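Local atomic coordinates of sigma regulatory family protein-PP2C phosphatase (Chlamydia trachomatis serovar L2, PDB entry 6MAB), a protein that probably works as a PP2C-type phosphatase in sigma-factor regulation, its periplasmic sensor domain, the part in this structure, being linked to the binding of TCA cycle intermediates. Residues 244-249 and 253-258; 170-173 and 179-182; 181-186 and 257-262; 25-30 and 157-162. All coordinates share one frame; numbering follows the deposited sequence.

Interaction 1 (244-249 and 253-258); sequences GYIHSL and DFRILT
L249 packs against both F254 and I256. CD2 sits 3.8 Å from CZ of the F254 ring, approached obliquely, while CD1 reaches both that ring and CD1 of I256 (3.7 Å). With CG beside its backbone N (chi1 -61°), the side chain is carried over the F254 carbonyl, CB standing 3.4 Å from F254 O. A branched leucine suits this buried face, which helix 2-31 overlays: A25 of that helix meets H247 and I256. L249 and F254 belong to a beta hairpin, strand 240-249 folding back on strand 254-261, two inner strands of a six-stranded antiparallel sheet. Its backbone ladder is firm in the middle, where H247 N donates to I256 O at 2.7 Å, almost straight at 173°. Towards the turn, D253 N reaches L249 O only by a weak bond. The other face carries R255 and I246. The arginine chain bends at chi3 (-89°), and I246 CG2 lies over one guanidinium face, offset toward the rim, 3.4 Å from R255 NH1. S248 OG lies near the guanidinium plane, 3.8 Å from R255 NH1, against the arginine's methylenes rather than in a hydrogen bond. Next along this face, I246 CG1 rests 3.6 Å from L257 CD1.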
loop_
_atom_site.group_PDB
_atom_site.type_symbol
_atom_site.label_atom_id
_atom_site.label_comp_id
_atom_site.label_asym_id
_atom_site.label_seq_id
_atom_site.Cartn_x
_atom_site.Cartn_y
_atom_site.Cartn_z
ATOM N N GLY A 244 -8.110 9.011 -16.736
ATOM C CA GLY A 244 -8.065 8.079 -15.627
ATOM C C GLY A 244 -9.141 8.340 -14.598
ATOM O O GLY A 244 -9.892 9.303 -14.688
ATOM N N TYR A 245 -9.221 7.419 -13.620
ATOM C CA TYR A 245 -10.164 7.479 -12.512
ATOM C C TYR A 245 -9.420 7.128 -11.228
ATOM O O TYR A 245 -8.677 6.154 -11.206
ATOM C CB TYR A 245 -11.327 6.483 -12.708
ATOM C CG TYR A 245 -12.332 6.494 -11.590
ATOM C CD1 TYR A 245 -13.340 7.434 -11.558
ATOM C CD2 TYR A 245 -12.274 5.562 -10.558
ATOM C CE1 TYR A 245 -14.275 7.451 -10.540
ATOM C CE2 TYR A 245 -13.203 5.571 -9.534
ATOM C CZ TYR A 245 -14.189 6.526 -9.530
ATOM O OH TYR A 245 -15.102 6.546 -8.517
ATOM N N ILE A 246 -9.632 7.895 -10.167
ATOM C CA ILE A 246 -8.961 7.648 -8.888
ATOM C C ILE A 246 -9.984 7.175 -7.873
ATOM O O ILE A 246 -10.946 7.892 -7.558
ATOM C CB ILE A 246 -8.241 8.892 -8.357
ATOM C CG1 ILE A 246 -7.147 9.318 -9.323
ATOM C CG2 ILE A 246 -7.628 8.595 -6.998
ATOM C CD1 ILE A 246 -6.585 10.699 -9.003
ATOM N N HIS A 247 -9.760 5.982 -7.340
ATOM C CA HIS A 247 -10.618 5.422 -6.311
ATOM C C HIS A 247 -9.864 5.289 -4.998
ATOM O O HIS A 247 -8.784 4.693 -4.961
ATOM C CB HIS A 247 -11.137 4.061 -6.714
ATOM C CG HIS A 247 -11.897 3.401 -5.621
ATOM N ND1 HIS A 247 -13.084 3.912 -5.140
ATOM C CD2 HIS A 247 -11.613 2.319 -4.862
ATOM C CE1 HIS A 247 -13.520 3.147 -4.155
ATOM N NE2 HIS A 247 -12.649 2.170 -3.970
ATOM N N SER A 248 -10.448 5.806 -3.920
ATOM C CA SER A 248 -9.786 5.793 -2.623
ATOM C C SER A 248 -10.183 4.572 -1.799
ATOM O O SER A 248 -11.358 4.206 -1.742
ATOM C CB SER A 248 -10.117 7.070 -1.854
ATOM O OG SER A 248 -9.492 8.181 -2.481
ATOM N N LEU A 249 -9.183 3.941 -1.159
ATOM C CA LEU A 249 -9.397 2.894 -0.155
ATOM C C LEU A 249 -8.994 3.442 1.208
ATOM O O LEU A 249 -7.906 3.125 1.729
ATOM C CB LEU A 249 -8.595 1.627 -0.438
ATOM C CG LEU A 249 -8.850 0.880 -1.744
ATOM C CD1 LEU A 249 -8.117 1.514 -2.912
ATOM C CD2 LEU A 249 -8.440 -0.571 -1.549
ATOM N N ASP A 253 -5.411 3.312 3.428
ATOM C CA ASP A 253 -4.497 4.440 3.248
ATOM C C ASP A 253 -3.746 4.365 1.920
ATOM O O ASP A 253 -2.575 4.732 1.832
ATOM C CB ASP A 253 -3.506 4.533 4.415
ATOM C CG ASP A 253 -3.825 5.663 5.376
ATOM O OD1 ASP A 253 -4.763 6.443 5.111
ATOM O OD2 ASP A 253 -3.124 5.776 6.407
ATOM N N PHE A 254 -4.416 3.888 0.872
ATOM C CA PHE A 254 -3.889 4.049 -0.477
ATOM C C PHE A 254 -5.054 4.182 -1.441
ATOM O O PHE A 254 -6.214 4.024 -1.064
ATOM C CB PHE A 254 -2.931 2.904 -0.853
ATOM C CG PHE A 254 -3.573 1.574 -1.026
ATOM C CD1 PHE A 254 -4.047 1.205 -2.262
ATOM C CD2 PHE A 254 -3.615 0.649 0.019
ATOM C CE1 PHE A 254 -4.629 -0.036 -2.459
ATOM C CE2 PHE A 254 -4.204 -0.601 -0.172
ATOM C CZ PHE A 254 -4.707 -0.939 -1.416
ATOM N N ARG A 255 -4.730 4.514 -2.686
ATOM C CA ARG A 255 -5.708 4.781 -3.721
ATOM C C ARG A 255 -5.336 3.974 -4.950
ATOM O O ARG A 255 -4.206 3.514 -5.090
ATOM C CB ARG A 255 -5.775 6.280 -4.087
ATOM C CG ARG A 255 -5.917 7.221 -2.893
ATOM C CD ARG A 255 -6.685 8.495 -3.263
ATOM N NE ARG A 255 -5.843 9.566 -3.759
ATOM C CZ ARG A 255 -6.320 10.684 -4.302
ATOM N NH1 ARG A 255 -7.634 10.859 -4.429
ATOM N NH2 ARG A 255 -5.492 11.626 -4.727
ATOM N N ILE A 256 -6.293 3.824 -5.855
ATOM C CA ILE A 256 -6.071 3.145 -7.122
ATOM C C ILE A 256 -6.417 4.122 -8.239
ATOM O O ILE A 256 -7.501 4.720 -8.238
ATOM C CB ILE A 256 -6.912 1.861 -7.248
ATOM C CG1 ILE A 256 -6.459 0.811 -6.232
ATOM C CG2 ILE A 256 -6.782 1.254 -8.618
ATOM C CD1 ILE A 256 -7.452 -0.328 -6.103
ATOM N N LEU A 257 -5.498 4.279 -9.180
ATOM C CA LEU A 257 -5.709 5.057 -10.395
ATOM C C LEU A 257 -5.808 4.075 -11.552
ATOM O O LEU A 257 -4.840 3.371 -11.841
ATOM C CB LEU A 257 -4.549 6.039 -10.629
ATOM C CG LEU A 257 -4.531 6.711 -12.009
ATOM C CD1 LEU A 257 -5.649 7.705 -12.210
ATOM C CD2 LEU A 257 -3.163 7.408 -12.190
ATOM N N THR A 258 -6.967 3.991 -12.210
ATOM C CA THR A 258 -7.001 3.295 -13.493
ATOM C C THR A 258 -6.901 4.330 -14.611
ATOM O O THR A 258 -7.323 5.473 -14.449
ATOM C CB THR A 258 -8.258 2.457 -13.640
ATOM O OG1 THR A 258 -9.382 3.273 -13.331
ATOM C CG2 THR A 258 -8.192 1.261 -12.691
#

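Interaction 2 (170-173 and 179-182); sequences TAIL and ILQA
Residues 170-173 and 179-182 form an antiparallel hairpin at the margin of the six-stranded sheet, where 179-182 is an outermost strand and 169-174 separates it from strand 254-261. I172 stands at the centre of the pairing. Its N donates to Q181 O at 2.9 Å and 172°, and its own O accepts L180 N at 2.7 Å. Two successive residues, L180 and Q181, thus stand opposite one, and the register slips by a residue. L180 takes up the slack with a helical backbone conformation (psi -39°), and the N of Q181 is left buried without a partner. On the face shared by A171, A182, L173 and I179 the packing is apolar throughout. The CB atoms of A171 and A182 are 3.7 Å apart; such small side chains match the close backbone approach here, with CA atoms of A171 and A182 only 4.0 Å apart. L173 and I179 run side by side in the same direction, CD1 of L173 lying 3.7 Å from CG1 of I179. I172 CG2 also brushes L180 CD1 at 4.2 Å, and L117 of strand 113-119 touches both residues. T170 is tied beyond the pair through its N, which bonds OG1 of T183. The shifted register, with its helical residue on the outer strand, is characteristic of a beta bulge in an antiparallel hairpin.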
loop_
_atom_site.group_PDB
_atom_site.type_symbol
_atom_site.label_atom_id
_atom_site.label_comp_id
_atom_site.label_asym_id
_atom_site.label_seq_id
_atom_site.Cartn_x
_atom_site.Cartn_y
_atom_site.Cartn_z
ATOM N N THR A 170 -3.224 0.453 -14.580
ATOM C CA THR A 170 -3.467 0.693 -13.161
ATOM C C THR A 170 -2.215 1.255 -12.498
ATOM O O THR A 170 -1.096 0.846 -12.812
ATOM C CB THR A 170 -3.873 -0.610 -12.440
ATOM O OG1 THR A 170 -4.996 -1.193 -13.099
ATOM C CG2 THR A 170 -4.204 -0.364 -10.951
ATOM N N ALA A 171 -2.416 2.161 -11.547
ATOM C CA ALA A 171 -1.354 2.657 -10.680
ATOM C C ALA A 171 -1.855 2.624 -9.243
ATOM O O ALA A 171 -3.002 2.979 -8.970
ATOM C CB ALA A 171 -0.931 4.059 -11.043
ATOM N N ILE A 172 -0.995 2.158 -8.342
ATOM C CA ILE A 172 -1.255 2.174 -6.908
ATOM C C ILE A 172 -0.646 3.445 -6.341
ATOM O O ILE A 172 0.553 3.704 -6.546
ATOM C CB ILE A 172 -0.657 0.935 -6.227
ATOM C CG1 ILE A 172 -1.187 -0.348 -6.871
ATOM C CG2 ILE A 172 -0.894 0.967 -4.712
ATOM C CD1 ILE A 172 -2.685 -0.533 -6.820
ATOM N N LEU A 173 -1.469 4.233 -5.644
ATOM C CA LEU A 173 -1.114 5.574 -5.174
ATOM C C LEU A 173 -1.030 5.598 -3.660
ATOM O O LEU A 173 -1.957 5.162 -2.975
ATOM C CB LEU A 173 -2.156 6.618 -5.599
ATOM C CG LEU A 173 -2.124 7.273 -6.964
ATOM C CD1 LEU A 173 -1.766 6.297 -8.057
ATOM C CD2 LEU A 173 -3.491 7.904 -7.174
ATOM N N ILE A 179 2.999 7.608 -6.793
ATOM C CA ILE A 179 2.717 6.290 -7.356
ATOM C C ILE A 179 3.701 5.268 -6.794
ATOM O O ILE A 179 4.916 5.435 -6.877
ATOM C CB ILE A 179 2.745 6.341 -8.885
ATOM C CG1 ILE A 179 1.587 7.217 -9.393
ATOM C CG2 ILE A 179 2.668 4.930 -9.471
ATOM C CD1 ILE A 179 1.593 7.496 -10.884
ATOM N N LEU A 180 3.178 4.198 -6.191
ATOM C CA LEU A 180 4.046 3.141 -5.690
ATOM C C LEU A 180 4.452 2.183 -6.801
ATOM O O LEU A 180 5.596 1.710 -6.837
ATOM C CB LEU A 180 3.347 2.392 -4.564
ATOM C CG LEU A 180 2.884 3.201 -3.354
ATOM C CD1 LEU A 180 2.289 2.250 -2.300
ATOM C CD2 LEU A 180 3.995 4.024 -2.756
ATOM N N GLN A 181 3.521 1.867 -7.701
ATOM C CA GLN A 181 3.767 0.931 -8.780
ATOM C C GLN A 181 2.660 1.089 -9.806
ATOM O O GLN A 181 1.490 1.275 -9.440
ATOM C CB GLN A 181 3.832 -0.502 -8.252
ATOM C CG GLN A 181 4.344 -1.492 -9.243
ATOM C CD GLN A 181 4.771 -2.765 -8.573
ATOM O OE1 GLN A 181 4.004 -3.720 -8.499
ATOM N NE2 GLN A 181 6.008 -2.786 -8.066
ATOM N N ALA A 182 3.027 1.013 -11.079
ATOM C CA ALA A 182 2.048 1.139 -12.150
ATOM C C ALA A 182 2.357 0.178 -13.287
ATOM O O ALA A 182 3.490 -0.294 -13.453
ATOM C CB ALA A 182 2.002 2.584 -12.695
#

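Interaction 3 (181-186 and 257-262); sequences QATDSS and LTYEEK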
loop_
_atom_site.group_PDB
_atom_site.type_symbol
_atom_site.label_atom_id
_atom_site.label_comp_id
_atom_site.label_asym_id
_atom_site.label_seq_id
_atom_site.Cartn_x
_atom_site.Cartn_y
_atom_site.Cartn_z
ATOM N N GLN A 181 3.521 1.867 -7.701
ATOM C CA GLN A 181 3.767 0.931 -8.780
ATOM C C GLN A 181 2.660 1.089 -9.806
ATOM O O GLN A 181 1.490 1.275 -9.440
ATOM C CB GLN A 181 3.832 -0.502 -8.252
ATOM C CG GLN A 181 4.344 -1.492 -9.243
ATOM C CD GLN A 181 4.771 -2.765 -8.573
ATOM O OE1 GLN A 181 4.004 -3.720 -8.499
ATOM N NE2 GLN A 181 6.008 -2.786 -8.066
ATOM N N ALA A 182 3.027 1.013 -11.079
ATOM C CA ALA A 182 2.048 1.139 -12.150
ATOM C C ALA A 182 2.357 0.178 -13.287
ATOM O O ALA A 182 3.490 -0.294 -13.453
ATOM C CB ALA A 182 2.002 2.584 -12.695
ATOM N N THR A 183 1.331 -0.069 -14.109
ATOM C CA THR A 183 1.503 -0.837 -15.336
ATOM C C THR A 183 2.700 -0.323 -16.117
ATOM O O THR A 183 3.516 -1.097 -16.621
ATOM C CB THR A 183 0.246 -0.727 -16.198
ATOM O OG1 THR A 183 -0.902 -1.145 -15.421
ATOM C CG2 THR A 183 0.395 -1.565 -17.477
ATOM N N ASP A 184 2.779 0.987 -16.253
ATOM C CA ASP A 184 3.916 1.650 -16.879
ATOM C C ASP A 184 4.929 1.951 -15.772
ATOM O O ASP A 184 4.702 2.820 -14.928
ATOM C CB ASP A 184 3.446 2.908 -17.602
ATOM C CG ASP A 184 2.587 2.596 -18.814
ATOM O OD1 ASP A 184 3.117 2.023 -19.794
ATOM O OD2 ASP A 184 1.378 2.911 -18.785
ATOM N N SER A 185 6.034 1.205 -15.758
ATOM C CA SER A 185 7.031 1.344 -14.704
ATOM C C SER A 185 7.676 2.725 -14.691
ATOM O O SER A 185 8.246 3.125 -13.668
ATOM C CB SER A 185 8.102 0.262 -14.871
ATOM O OG SER A 185 9.259 0.572 -14.122
ATOM N N SER A 186 7.611 3.464 -15.802
ATOM C CA SER A 186 8.123 4.837 -15.803
ATOM C C SER A 186 7.341 5.764 -14.875
ATOM O O SER A 186 7.794 6.887 -14.606
ATOM C CB SER A 186 8.106 5.401 -17.232
ATOM O OG SER A 186 6.773 5.605 -17.688
ATOM N N LEU A 257 -5.498 4.279 -9.180
ATOM C CA LEU A 257 -5.709 5.057 -10.395
ATOM C C LEU A 257 -5.808 4.075 -11.552
ATOM O O LEU A 257 -4.840 3.371 -11.841
ATOM C CB LEU A 257 -4.549 6.039 -10.629
ATOM C CG LEU A 257 -4.531 6.711 -12.009
ATOM C CD1 LEU A 257 -5.649 7.705 -12.210
ATOM C CD2 LEU A 257 -3.163 7.408 -12.190
ATOM N N THR A 258 -6.967 3.991 -12.210
ATOM C CA THR A 258 -7.001 3.295 -13.493
ATOM C C THR A 258 -6.901 4.330 -14.611
ATOM O O THR A 258 -7.323 5.473 -14.449
ATOM C CB THR A 258 -8.258 2.457 -13.640
ATOM O OG1 THR A 258 -9.382 3.273 -13.331
ATOM C CG2 THR A 258 -8.192 1.261 -12.691
ATOM N N TYR A 259 -6.293 3.947 -15.729
ATOM C CA TYR A 259 -6.068 4.924 -16.786
ATOM C C TYR A 259 -5.960 4.198 -18.114
ATOM O O TYR A 259 -5.727 2.983 -18.172
ATOM C CB TYR A 259 -4.822 5.812 -16.501
ATOM C CG TYR A 259 -3.468 5.081 -16.473
ATOM C CD1 TYR A 259 -3.048 4.407 -15.337
ATOM C CD2 TYR A 259 -2.631 5.070 -17.588
ATOM C CE1 TYR A 259 -1.827 3.718 -15.299
ATOM C CE2 TYR A 259 -1.398 4.392 -17.549
ATOM C CZ TYR A 259 -1.022 3.722 -16.401
ATOM O OH TYR A 259 0.178 3.026 -16.346
ATOM N N GLU A 260 -6.139 4.971 -19.182
ATOM C CA GLU A 260 -6.182 4.450 -20.540
ATOM C C GLU A 260 -5.902 5.608 -21.486
ATOM O O GLU A 260 -6.167 6.769 -21.159
ATOM C CB GLU A 260 -7.557 3.828 -20.836
ATOM C CG GLU A 260 -7.736 3.294 -22.244
ATOM C CD GLU A 260 -6.723 2.211 -22.620
ATOM O OE1 GLU A 260 -5.518 2.530 -22.831
ATOM O OE2 GLU A 260 -7.145 1.030 -22.713
ATOM N N GLU A 261 -5.365 5.287 -22.659
ATOM C CA GLU A 261 -5.188 6.316 -23.675
ATOM C C GLU A 261 -6.526 6.964 -24.009
ATOM O O GLU A 261 -7.528 6.286 -24.212
ATOM C CB GLU A 261 -4.553 5.716 -24.929
ATOM C CG GLU A 261 -3.160 5.181 -24.681
ATOM C CD GLU A 261 -2.543 4.564 -25.907
ATOM O OE1 GLU A 261 -2.777 5.078 -27.020
ATOM O OE2 GLU A 261 -1.822 3.560 -25.750
ATOM N N LYS A 262 -6.538 8.292 -24.054
ATOM C CA LYS A 262 -7.749 9.012 -24.421
ATOM C C LYS A 262 -8.305 8.536 -25.763
ATOM O O LYS A 262 -9.528 8.437 -25.943
ATOM C CB LYS A 262 -7.443 10.512 -24.456
ATOM C CG LYS A 262 -8.619 11.381 -24.799
ATOM C CD LYS A 262 -8.264 12.863 -24.647
ATOM C CE LYS A 262 -9.055 13.765 -25.545
ATOM N NZ LYS A 262 -8.522 15.161 -25.457
#
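A182, the last strand residue of 179-182, directs its methyl at the phenol of Y259, with CB 4.1 Å from Y259 OH. The next residue, T183, comes somewhat closer through CB, 3.8 Å from the same OH. Its hydroxyl is engaged elsewhere, with L160 O, so threonine serves here both as a hydrogen-bonding residue and as an apolar neighbour of the tyrosine. D184 then makes the polar bond: Y259 OH donates to D184 OD2 at 2.7 Å. The oxygen is met on its anti side, 25° out of the carboxylate plane, and the carboxylate and ring planes are turned 45° against each other. OD2 lies at the ring edge, near the ring plane and 3.4 Å from CE2 of Y259. Strands 179-182 and 254-261 are not neighbours; both flank strand 169-174 in the antiparallel sheet, and the long tyrosine side chain reaches past that middle strand to the loop that follows strand 179-182. Its CG sits between the backbone N and carbonyl carbon (chi1 65°), which directs the ring across the sheet towards 182-184. K169 of the intervening strand touches T183, D184 and Y259, and makes a long, weak ion pair with E260 OE1. Beyond Y259 the strand runs into helix 262-267, with E261 at its N-cap position; E260 OE1 accepts E261 N at 2.8 Å.

Interaction 4 (25-30 and 157-162); sequences AHTLQQ and NGLLAA
The backbone O of L159 accepts a hydrogen bond from K24 NZ, one turn before L28 on the long N-terminal helix 2-31, and a weak one from T170 OG1. It lies in the last turn of helix 153-160, where the lysine's positive charge would probably be favourable. The contact between 25-30 and 157-162 themselves is small and wholly apolar. L159 spans the gap, its chain extended (chi1 -69°, chi2 176°) from a backbone whose CA is 8.7 Å from the CA of T27. At its far end CD1 slips past L28 in the opposite direction, meeting CD2 of that leucine at 3.6 Å and its CG at 3.8 Å. The other methyl, CD2, meets the CG2 of T27 tip to tip at 4.1 Å. Threonine can offer a methyl here because its hydroxyl is turned back to F23 O within its own helix. L28 divides its branches between two neighbours: while CD2 meets L159, CD1 packs on F254 and I256 of the sheet. Two helices thus touch through a few side-chain ends above one face of a six-stranded antiparallel sheet. A long N-terminal helix lying along such a PAS-like sheet, with a separate five-stranded sheet formed earlier in the sequence, is consistent with the double Cache architecture of extracytoplasmic sensor domains.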
loop_
_atom_site.group_PDB
_atom_site.type_symbol
_atom_site.label_atom_id
_atom_site.label_comp_id
_atom_site.label_asym_id
_atom_site.label_seq_id
_atom_site.Cartn_x
_atom_site.Cartn_y
_atom_site.Cartn_z
ATOM N N ALA A 25 -9.919 -2.670 -6.459
ATOM C CA ALA A 25 -10.021 -2.300 -5.053
ATOM C C ALA A 25 -10.610 -3.433 -4.231
ATOM O O ALA A 25 -10.121 -3.743 -3.144
ATOM C CB ALA A 25 -10.884 -1.044 -4.898
ATOM N N HIS A 26 -11.683 -4.048 -4.730
ATOM C CA HIS A 26 -12.318 -5.130 -3.995
ATOM C C HIS A 26 -11.374 -6.311 -3.846
ATOM O O HIS A 26 -11.313 -6.942 -2.780
ATOM C CB HIS A 26 -13.600 -5.543 -4.713
ATOM C CG HIS A 26 -14.213 -6.800 -4.179
ATOM N ND1 HIS A 26 -15.012 -6.820 -3.056
ATOM C CD2 HIS A 26 -14.139 -8.081 -4.611
ATOM C CE1 HIS A 26 -15.409 -8.059 -2.823
ATOM N NE2 HIS A 26 -14.892 -8.843 -3.752
ATOM N N THR A 27 -10.596 -6.606 -4.892
ATOM C CA THR A 27 -9.623 -7.688 -4.798
ATOM C C THR A 27 -8.611 -7.408 -3.694
ATOM O O THR A 27 -8.311 -8.275 -2.865
ATOM C CB THR A 27 -8.930 -7.884 -6.153
ATOM O OG1 THR A 27 -9.902 -8.259 -7.142
ATOM C CG2 THR A 27 -7.876 -8.983 -6.072
ATOM N N LEU A 28 -8.080 -6.186 -3.663
ATOM C CA LEU A 28 -7.121 -5.837 -2.630
ATOM C C LEU A 28 -7.747 -5.847 -1.234
ATOM O O LEU A 28 -7.075 -6.220 -0.265
ATOM C CB LEU A 28 -6.493 -4.484 -2.967
ATOM C CG LEU A 28 -5.642 -4.513 -4.240
ATOM C CD1 LEU A 28 -5.214 -3.097 -4.623
ATOM C CD2 LEU A 28 -4.396 -5.388 -4.084
ATOM N N GLN A 29 -9.029 -5.476 -1.100
ATOM C CA GLN A 29 -9.681 -5.535 0.206
ATOM C C GLN A 29 -9.815 -6.968 0.702
ATOM O O GLN A 29 -9.783 -7.218 1.917
ATOM C CB GLN A 29 -11.047 -4.853 0.134
ATOM C CG GLN A 29 -10.979 -3.336 0.096
ATOM C CD GLN A 29 -12.276 -2.688 -0.380
ATOM O OE1 GLN A 29 -13.255 -3.369 -0.695
ATOM N NE2 GLN A 29 -12.279 -1.362 -0.437
ATOM N N GLN A 30 -9.946 -7.920 -0.221
ATOM C CA GLN A 30 -10.090 -9.319 0.134
ATOM C C GLN A 30 -8.753 -10.005 0.406
ATOM O O GLN A 30 -8.724 -11.027 1.110
ATOM C CB GLN A 30 -10.834 -10.048 -0.984
ATOM C CG GLN A 30 -12.265 -9.561 -1.188
ATOM C CD GLN A 30 -13.064 -9.597 0.111
ATOM O OE1 GLN A 30 -13.680 -8.608 0.504
ATOM N NE2 GLN A 30 -13.032 -10.737 0.795
ATOM N N ASN A 157 1.182 -7.867 -9.871
ATOM C CA ASN A 157 1.535 -8.243 -11.237
ATOM C C ASN A 157 0.282 -8.511 -12.054
ATOM O O ASN A 157 0.151 -8.028 -13.184
ATOM C CB ASN A 157 2.451 -9.465 -11.265
ATOM C CG ASN A 157 3.846 -9.152 -10.768
ATOM O OD1 ASN A 157 4.153 -8.003 -10.450
ATOM N ND2 ASN A 157 4.678 -10.181 -10.639
ATOM N N GLY A 158 -0.661 -9.261 -11.488
ATOM C CA GLY A 158 -1.885 -9.553 -12.217
ATOM C C GLY A 158 -2.827 -8.365 -12.315
ATOM O O GLY A 158 -3.451 -8.149 -13.358
ATOM N N LEU A 159 -2.972 -7.603 -11.226
ATOM C CA LEU A 159 -3.892 -6.467 -11.237
ATOM C C LEU A 159 -3.397 -5.325 -12.114
ATOM O O LEU A 159 -4.209 -4.545 -12.634
ATOM C CB LEU A 159 -4.135 -5.975 -9.824
ATOM C CG LEU A 159 -4.941 -6.900 -8.908
ATOM C CD1 LEU A 159 -5.004 -6.312 -7.507
ATOM C CD2 LEU A 159 -6.350 -7.107 -9.434
ATOM N N LEU A 160 -2.082 -5.202 -12.301
ATOM C CA LEU A 160 -1.545 -4.153 -13.155
ATOM C C LEU A 160 -1.311 -4.615 -14.591
ATOM O O LEU A 160 -0.977 -3.795 -15.457
ATOM C CB LEU A 160 -0.234 -3.616 -12.546
ATOM C CG LEU A 160 -0.389 -2.491 -11.522
ATOM C CD1 LEU A 160 -1.378 -2.843 -10.472
ATOM C CD2 LEU A 160 0.993 -2.166 -10.890
ATOM N N ALA A 161 -1.474 -5.905 -14.875
ATOM C CA ALA A 161 -1.334 -6.382 -16.241
ATOM C C ALA A 161 -2.403 -5.757 -17.134
ATOM O O ALA A 161 -3.541 -5.534 -16.712
ATOM C CB ALA A 161 -1.437 -7.904 -16.281
ATOM N N ALA A 162 -2.029 -5.482 -18.385
ATOM C CA ALA A 162 -2.921 -4.876 -19.371
ATOM C C ALA A 162 -2.536 -5.418 -20.753
ATOM O O ALA A 162 -1.975 -4.729 -21.598
ATOM C CB ALA A 162 -2.845 -3.347 -19.329
#

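In the fold
From the N terminus, interaction 4 comes first, holding helix 2-31 to the end of helix 153-160 and closing a loop of 126 residues that contains the whole five-stranded sheet. Just beyond, interaction 2 folds a short hairpin at the edge of the six-stranded sheet. Interaction 3 starts on the outer strand of that hairpin, sharing Q181 and A182, and spans 70 residues to strand 254-261. Within this span lies the hairpin of interaction 1, whose second strand supplies L257 and T258 to both. No loops cross. Backbone bonds from A171 to L257 and from L173 to R255 join interactions 1 and 2 side by side, while A25 and L28 set helix 2-31 on interaction 1.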